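Long-range contacts in DNA polymerase III, beta subunit (Thermotoga maritima, PDB 1VPK), which probably tethers DNA polymerases and other proteins to DNA as a ring-shaped head-to-tail homodimer, which makes replication processive: residues A[182-187]-A[332-337]; A[355-360]-A[369-374]. All coordinates share one frame; numbering follows the deposited sequence.

Interaction 1: residues A[182-187]-A[332-337]; sequences ASDGFR and PKFIED
Arg187 reaches across to the helix segment 332-337 and meets both Asp337 and Phe334. Arg187 NH2 makes a salt bridge to Asp337 OD2 at 2.9 Å. The bond is nearly straight, with an N-H...O angle of 173°. It lies in the guanidinium plane and uses the anti lone pair of OD2. Phe334 CD1 lies over one face of the guanidinium, toward its rim, 3.5 Å from Arg187 NH2. The guanidinium and ring planes are 49° apart, so this is not a parallel stack. Nearer the backbone, Arg187 CG makes a CH-pi contact, 4.1 Å from the centroid of the Phe334 ring. A chi1 of 37° puts CG between the backbone N and the carbonyl carbon and over that ring face. Phe186 adds its CB, 3.5 Å from Phe334 CE2, but the rings are offset, with centroids 5.8 Å from each other.

The second shell steers Arg187. Arg187 NE makes a second salt bridge, to Asp184 OD2 at 2.8 Å; the donor lies above the plane of the carboxylate. Asp184 OD1 accepts from Phe186 N, an Asx turn, and from Arg187 N, which extends it to an Asx motif and holds the loop closed. Ser183 OG adds an ST turn to Gly185 N and donates to Arg187 O. One water accepts from Arg187 NH2 and donates to Phe334 O.

The guanidinium links a carboxylate of its own turn to one on the helix. The two acidic groups stay apart, and the arginine charge probably offsets both where the central and C-terminal domains meet, with Lys340 sharing Asp337 through OD1.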
ATOM      1  N   ALA A 182      18.602  10.139 -17.335  1.00 47.81           N
ATOM      2  CA  ALA A 182      17.181  10.005 -17.591  1.00 48.33           C
ATOM      3  C   ALA A 182      16.523  11.329 -17.344  1.00 47.74           C
ATOM      4  O   ALA A 182      16.949  12.085 -16.446  1.00 46.48           O
ATOM      5  CB  ALA A 182      16.550   8.907 -16.676  1.00 49.00           C
ATOM      6  N   SER A 183      15.480  11.614 -18.121  1.00 46.17           N
ATOM      7  CA  SER A 183      14.755  12.871 -18.011  1.00 47.71           C
ATOM      8  C   SER A 183      13.342  12.712 -18.539  1.00 47.77           C
ATOM      9  O   SER A 183      13.088  11.829 -19.359  1.00 48.12           O
ATOM     10  CB  SER A 183      15.445  13.953 -18.843  1.00 47.75           C
ATOM     11  OG  SER A 183      14.685  15.147 -18.813  1.00 51.80           O
ATOM     12  N   ASP A 184      12.448  13.591 -18.087  1.00 48.47           N
ATOM     13  CA  ASP A 184      11.099  13.630 -18.560  1.00 48.57           C
ATOM     14  C   ASP A 184      10.727  15.001 -19.090  1.00 48.77           C
ATOM     15  O   ASP A 184       9.533  15.305 -19.275  1.00 47.73           O
ATOM     16  CB  ASP A 184      10.135  13.186 -17.462  1.00 49.16           C
ATOM     17  CG  ASP A 184      10.053  14.159 -16.284  1.00 50.86           C
ATOM     18  OD1 ASP A 184      10.727  15.238 -16.251  1.00 48.25           O
ATOM     19  OD2 ASP A 184       9.292  13.804 -15.366  1.00 51.28           O
ATOM     20  N   GLY A 185      11.737  15.837 -19.332  1.00 48.15           N
ATOM     21  CA  GLY A 185      11.492  17.203 -19.810  1.00 48.12           C
ATOM     22  C   GLY A 185      11.286  18.240 -18.719  1.00 48.24           C
ATOM     23  O   GLY A 185      11.462  19.446 -18.945  1.00 48.74           O
ATOM     24  N   PHE A 186      10.899  17.796 -17.526  1.00 47.98           N
ATOM     25  CA  PHE A 186      10.762  18.697 -16.389  1.00 48.19           C
ATOM     26  C   PHE A 186      11.950  18.554 -15.433  1.00 47.71           C
ATOM     27  O   PHE A 186      12.306  19.482 -14.724  1.00 47.42           O
ATOM     28  CB  PHE A 186       9.489  18.384 -15.617  1.00 48.97           C
ATOM     29  CG  PHE A 186       8.206  18.675 -16.367  1.00 49.65           C
ATOM     30  CD1 PHE A 186       7.807  19.971 -16.616  1.00 51.44           C
ATOM     31  CD2 PHE A 186       7.359  17.638 -16.747  1.00 51.81           C
ATOM     32  CE1 PHE A 186       6.583  20.230 -17.275  1.00 52.47           C
ATOM     33  CE2 PHE A 186       6.156  17.891 -17.387  1.00 50.61           C
ATOM     34  CZ  PHE A 186       5.773  19.175 -17.651  1.00 50.65           C
ATOM     35  N   ARG A 187      12.510  17.362 -15.372  1.00 47.07           N
ATOM     36  CA  ARG A 187      13.628  17.093 -14.479  1.00 47.81           C
ATOM     37  C   ARG A 187      14.508  16.009 -15.092  1.00 47.36           C
ATOM     38  O   ARG A 187      14.125  15.351 -16.057  1.00 47.08           O
ATOM     39  CB  ARG A 187      13.156  16.733 -13.047  1.00 47.69           C
ATOM     40  CG  ARG A 187      11.885  15.883 -12.894  1.00 50.28           C
ATOM     41  CD  ARG A 187      12.156  14.423 -13.162  1.00 52.16           C
ATOM     42  NE  ARG A 187      10.941  13.611 -13.066  1.00 54.03           N
ATOM     43  CZ  ARG A 187      10.356  13.221 -11.943  1.00 50.88           C
ATOM     44  NH1 ARG A 187       9.276  12.466 -12.005  1.00 51.75           N
ATOM     45  NH2 ARG A 187      10.845  13.536 -10.773  1.00 48.72           N
ATOM     46  N   PRO A 332       6.804  20.822  -6.094  1.00 48.87           N
ATOM     47  CA  PRO A 332       7.470  20.243  -4.930  1.00 48.44           C
ATOM     48  C   PRO A 332       7.681  18.725  -4.997  1.00 48.63           C
ATOM     49  O   PRO A 332       8.650  18.212  -4.399  1.00 47.51           O
ATOM     50  CB  PRO A 332       6.529  20.616  -3.776  1.00 48.27           C
ATOM     51  CG  PRO A 332       5.193  20.745  -4.425  1.00 49.48           C
ATOM     52  CD  PRO A 332       5.494  21.392  -5.741  1.00 49.09           C
ATOM     53  N   LYS A 333       6.790  18.018  -5.697  1.00 48.67           N
ATOM     54  CA  LYS A 333       6.924  16.574  -5.849  1.00 49.64           C
ATOM     55  C   LYS A 333       8.253  16.261  -6.555  1.00 50.08           C
ATOM     56  O   LYS A 333       8.923  15.269  -6.240  1.00 51.02           O
ATOM     57  CB  LYS A 333       5.758  15.981  -6.660  1.00 49.47           C
ATOM     58  N   PHE A 334       8.626  17.081  -7.528  1.00 50.69           N
ATOM     59  CA  PHE A 334       9.880  16.842  -8.246  1.00 50.38           C
ATOM     60  C   PHE A 334      11.101  17.040  -7.355  1.00 50.75           C
ATOM     61  O   PHE A 334      12.121  16.368  -7.549  1.00 50.14           O
ATOM     62  CB  PHE A 334       9.998  17.710  -9.482  1.00 51.27           C
ATOM     63  CG  PHE A 334       9.030  17.394 -10.571  1.00 51.16           C
ATOM     64  CD1 PHE A 334       8.501  16.126 -10.757  1.00 53.60           C
ATOM     65  CD2 PHE A 334       8.715  18.368 -11.489  1.00 52.17           C
ATOM     66  CE1 PHE A 334       7.617  15.865 -11.824  1.00 54.40           C
ATOM     67  CE2 PHE A 334       7.872  18.125 -12.534  1.00 53.96           C
ATOM     68  CZ  PHE A 334       7.306  16.860 -12.709  1.00 53.71           C
ATOM     69  N   ILE A 335      11.008  17.928  -6.365  1.00 50.57           N
ATOM     70  CA  ILE A 335      12.132  18.166  -5.470  1.00 49.90           C
ATOM     71  C   ILE A 335      12.172  17.008  -4.519  1.00 49.85           C
ATOM     72  O   ILE A 335      13.253  16.476  -4.228  1.00 49.96           O
ATOM     73  CB  ILE A 335      11.992  19.466  -4.619  1.00 51.67           C
ATOM     74  CG1 ILE A 335      11.765  20.725  -5.464  1.00 52.57           C
ATOM     75  CG2 ILE A 335      13.236  19.653  -3.687  1.00 50.97           C
ATOM     76  CD1 ILE A 335      12.864  21.041  -6.368  1.00 57.02           C
ATOM     77  N   GLU A 336      11.005  16.636  -3.976  1.00 48.95           N
ATOM     78  CA  GLU A 336      10.936  15.508  -3.094  1.00 50.12           C
ATOM     79  C   GLU A 336      11.457  14.183  -3.717  1.00 49.45           C
ATOM     80  O   GLU A 336      12.141  13.432  -3.063  1.00 48.23           O
ATOM     81  CB  GLU A 336       9.508  15.328  -2.563  1.00 51.72           C
ATOM     82  CG  GLU A 336       9.351  14.142  -1.614  1.00 58.01           C
ATOM     83  CD  GLU A 336      10.226  14.278  -0.373  1.00 68.08           C
ATOM     84  OE1 GLU A 336       9.909  15.156   0.507  1.00 75.04           O
ATOM     85  OE2 GLU A 336      11.238  13.516  -0.278  1.00 72.47           O
ATOM     86  N   ASP A 337      11.107  13.891  -4.960  1.00 49.23           N
ATOM     87  CA  ASP A 337      11.645  12.713  -5.672  1.00 49.33           C
ATOM     88  C   ASP A 337      13.160  12.639  -5.638  1.00 49.70           C
ATOM     89  O   ASP A 337      13.709  11.608  -5.364  1.00 49.80           O
ATOM     90  CB  ASP A 337      11.227  12.776  -7.134  1.00 49.70           C
ATOM     91  CG  ASP A 337       9.789  12.385  -7.363  1.00 51.00           C
ATOM     92  OD1 ASP A 337       9.159  11.750  -6.490  1.00 55.04           O
ATOM     93  OD2 ASP A 337       9.295  12.663  -8.471  1.00 52.72           O
TER
HETATM   94  O   HOH W   1      13.073  15.204  -9.771  1.00 44.16           O

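Interaction 2: residues A[355-360]-A[369-374]; sequences TSPCQI and LYIVMP
Gln359 and Ile371 face each other as a non-hydrogen-bonded antiparallel pair, with their side chains on one face of the hairpin. Gln359 CG is anti to the backbone N (chi1 -180°), and the chain runs on extended. Gln359 OE1 comes 3.9 Å from Leu369 CD2, the two side chains crossing at about a right angle. Its NE2 bonds to Asn361. Ile371 bends its CD1 back to 3.9 Å from Gln359 CB. An alanine at Gln359 would probably leave Leu369 CD2 without its neighbour across the strands and Asn361 OD1 without this donor.

On the same face, Ile371 CG2 lies 3.6 Å from Pro357 CB. Met373 lies side by side with Pro357 and sets SD 3.6 Å from Pro357 CG. The other face carries Cys358, Ile360, Tyr370 and Val372. There Ile360 CB is 4.4 Å from Tyr370 CB, and Val338 of the helix 332-341 packs on both residues. Tyr370 OH bonds to Lys152 O.

Two pairs of backbone bonds join Cys358 to Val372 and Ile360 to Tyr370. The hairpin therefore spends its backbone polarity internally at these pairs, and apolar side chains seat it against the helix.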
ATOM      1  N   THR A 355      14.084  31.800 -13.745  1.00 49.41           N
ATOM      2  CA  THR A 355      13.706  31.140 -15.010  1.00 50.11           C
ATOM      3  C   THR A 355      14.677  30.051 -15.463  1.00 49.63           C
ATOM      4  O   THR A 355      14.481  29.467 -16.501  1.00 48.12           O
ATOM      5  CB  THR A 355      13.538  32.180 -16.115  1.00 50.18           C
ATOM      6  OG1 THR A 355      14.751  32.908 -16.277  1.00 50.09           O
ATOM      7  CG2 THR A 355      12.451  33.152 -15.698  1.00 52.17           C
ATOM      8  N   SER A 356      15.672  29.734 -14.624  1.00 49.16           N
ATOM      9  CA  SER A 356      16.719  28.785 -14.982  1.00 48.66           C
ATOM     10  C   SER A 356      16.588  27.491 -14.176  1.00 48.45           C
ATOM     11  O   SER A 356      16.039  27.513 -13.055  1.00 47.01           O
ATOM     12  CB  SER A 356      18.060  29.445 -14.707  1.00 49.44           C
ATOM     13  OG  SER A 356      18.184  30.604 -15.509  1.00 51.21           O
ATOM     14  N   PRO A 357      17.095  26.365 -14.717  1.00 48.38           N
ATOM     15  CA  PRO A 357      17.078  25.118 -13.957  1.00 49.77           C
ATOM     16  C   PRO A 357      17.790  25.256 -12.611  1.00 49.82           C
ATOM     17  O   PRO A 357      18.673  26.119 -12.438  1.00 49.36           O
ATOM     18  CB  PRO A 357      17.866  24.142 -14.842  1.00 49.94           C
ATOM     19  CG  PRO A 357      17.783  24.717 -16.226  1.00 50.71           C
ATOM     20  CD  PRO A 357      17.684  26.200 -16.064  1.00 50.23           C
ATOM     21  N   CYS A 358      17.421  24.396 -11.691  1.00 49.91           N
ATOM     22  CA  CYS A 358      18.144  24.238 -10.435  1.00 49.35           C
ATOM     23  C   CYS A 358      18.883  22.904 -10.493  1.00 48.86           C
ATOM     24  O   CYS A 358      18.307  21.876 -10.913  1.00 49.66           O
ATOM     25  CB  CYS A 358      17.135  24.230  -9.282  1.00 49.36           C
ATOM     26  SG  CYS A 358      17.766  23.743  -7.734  1.00 53.21           S
ATOM     27  N   GLN A 359      20.131  22.913 -10.074  1.00 48.48           N
ATOM     28  CA  GLN A 359      20.894  21.698  -9.877  1.00 49.19           C
ATOM     29  C   GLN A 359      20.885  21.329  -8.409  1.00 49.05           C
ATOM     30  O   GLN A 359      21.221  22.143  -7.552  1.00 50.23           O
ATOM     31  CB  GLN A 359      22.335  21.822 -10.385  1.00 48.58           C
ATOM     32  CG  GLN A 359      23.121  20.542 -10.180  1.00 49.05           C
ATOM     33  CD  GLN A 359      24.518  20.590 -10.730  1.00 50.72           C
ATOM     34  OE1 GLN A 359      24.700  20.804 -11.899  1.00 51.38           O
ATOM     35  NE2 GLN A 359      25.508  20.404  -9.868  1.00 50.58           N
ATOM     36  N   ILE A 360      20.468  20.104  -8.120  1.00 48.14           N
ATOM     37  CA  ILE A 360      20.568  19.521  -6.811  1.00 48.95           C
ATOM     38  C   ILE A 360      21.593  18.368  -6.787  1.00 49.41           C
ATOM     39  O   ILE A 360      21.598  17.432  -7.651  1.00 47.91           O
ATOM     40  CB  ILE A 360      19.207  19.031  -6.314  1.00 49.45           C
ATOM     41  CG1 ILE A 360      18.212  20.201  -6.263  1.00 47.79           C
ATOM     42  CG2 ILE A 360      19.363  18.394  -4.933  1.00 50.83           C
ATOM     43  CD1 ILE A 360      16.800  19.783  -6.054  1.00 50.79           C
ATOM     44  N   LEU A 369      23.963  13.847  -9.973  1.00 49.43           N
ATOM     45  CA  LEU A 369      23.340  15.164  -9.982  1.00 49.58           C
ATOM     46  C   LEU A 369      21.951  15.148 -10.611  1.00 48.74           C
ATOM     47  O   LEU A 369      21.614  14.283 -11.458  1.00 48.23           O
ATOM     48  CB  LEU A 369      24.212  16.201 -10.672  1.00 49.46           C
ATOM     49  CG  LEU A 369      24.315  16.291 -12.183  1.00 49.56           C
ATOM     50  CD1 LEU A 369      23.128  16.978 -12.829  1.00 50.98           C
ATOM     51  CD2 LEU A 369      25.543  17.045 -12.509  1.00 52.04           C
ATOM     52  N   TYR A 370      21.156  16.096 -10.152  1.00 48.52           N
ATOM     53  CA  TYR A 370      19.746  16.205 -10.516  1.00 49.37           C
ATOM     54  C   TYR A 370      19.456  17.599 -10.962  1.00 48.47           C
ATOM     55  O   TYR A 370      19.959  18.506 -10.387  1.00 48.26           O
ATOM     56  CB  TYR A 370      18.839  15.818  -9.325  1.00 49.40           C
ATOM     57  CG  TYR A 370      19.165  14.419  -8.899  1.00 51.89           C
ATOM     58  CD1 TYR A 370      18.568  13.335  -9.521  1.00 52.21           C
ATOM     59  CD2 TYR A 370      20.137  14.168  -7.918  1.00 51.14           C
ATOM     60  CE1 TYR A 370      18.915  12.003  -9.151  1.00 51.89           C
ATOM     61  CE2 TYR A 370      20.468  12.856  -7.541  1.00 52.42           C
ATOM     62  CZ  TYR A 370      19.872  11.799  -8.170  1.00 51.10           C
ATOM     63  OH  TYR A 370      20.165  10.519  -7.820  1.00 53.93           O
ATOM     64  N   ILE A 371      18.604  17.750 -11.968  1.00 48.69           N
ATOM     65  CA  ILE A 371      18.164  19.061 -12.480  1.00 49.42           C
ATOM     66  C   ILE A 371      16.626  19.080 -12.367  1.00 50.34           C
ATOM     67  O   ILE A 371      15.956  18.056 -12.678  1.00 50.21           O
ATOM     68  CB  ILE A 371      18.561  19.265 -13.978  1.00 50.04           C
ATOM     69  CG1 ILE A 371      20.088  19.120 -14.184  1.00 48.53           C
ATOM     70  CG2 ILE A 371      18.023  20.603 -14.508  1.00 50.25           C
ATOM     71  CD1 ILE A 371      20.873  20.236 -13.633  1.00 49.43           C
ATOM     72  N   VAL A 372      16.082  20.176 -11.829  1.00 50.05           N
ATOM     73  CA  VAL A 372      14.642  20.436 -11.821  1.00 49.21           C
ATOM     74  C   VAL A 372      14.409  21.815 -12.461  1.00 49.25           C
ATOM     75  O   VAL A 372      15.081  22.784 -12.133  1.00 47.23           O
ATOM     76  CB  VAL A 372      14.045  20.384 -10.387  1.00 50.05           C
ATOM     77  CG1 VAL A 372      12.514  20.405 -10.436  1.00 49.68           C
ATOM     78  CG2 VAL A 372      14.455  19.102  -9.656  1.00 50.63           C
ATOM     79  N   MET A 373      13.478  21.890 -13.405  1.00 49.22           N
ATOM     80  CA  MET A 373      13.137  23.123 -14.079  1.00 49.95           C
ATOM     81  C   MET A 373      12.136  23.838 -13.180  1.00 49.57           C
ATOM     82  O   MET A 373      11.318  23.180 -12.539  1.00 49.16           O
ATOM     83  CB  MET A 373      12.469  22.804 -15.419  1.00 52.18           C
ATOM     84  CG  MET A 373      13.324  21.936 -16.361  1.00 56.65           C
ATOM     85  SD  MET A 373      14.909  22.656 -16.868  1.00 65.05           S
ATOM     86  CE  MET A 373      14.316  24.286 -17.379  1.00 66.65           C
ATOM     87  N   PRO A 374      12.177  25.177 -13.135  1.00 49.14           N
ATOM     88  CA  PRO A 374      11.256  25.910 -12.308  1.00 48.98           C
ATOM     89  C   PRO A 374       9.922  26.121 -12.972  1.00 50.00           C
ATOM     90  O   PRO A 374       9.788  25.878 -14.162  1.00 48.23           O
ATOM     91  CB  PRO A 374      11.939  27.254 -12.114  1.00 48.91           C
ATOM     92  CG  PRO A 374      12.766  27.447 -13.270  1.00 49.90           C
ATOM     93  CD  PRO A 374      13.094  26.084 -13.855  1.00 50.20           C
TER

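Overall arrangement
Along the chain, both segments of interaction 1 come before those of interaction 2, and the centres of the two contacts lie about 9 Å apart. One antiparallel sheet takes in strands from both contacts. In it, strand 187-194 of the central domain runs beside strand 368-372 of the C-terminal domain, which pairs in turn with strand 358-362. The two contacts touch directly. Phe186 O and Met373 N, 3.0 Å apart, probably share a hydrogen bond, and Phe334 CB packs on Val372 CG1. Helix 332-341 is common to both contacts. Strand pairing and helix contact together thus join two consecutive domains of the subunit's arc.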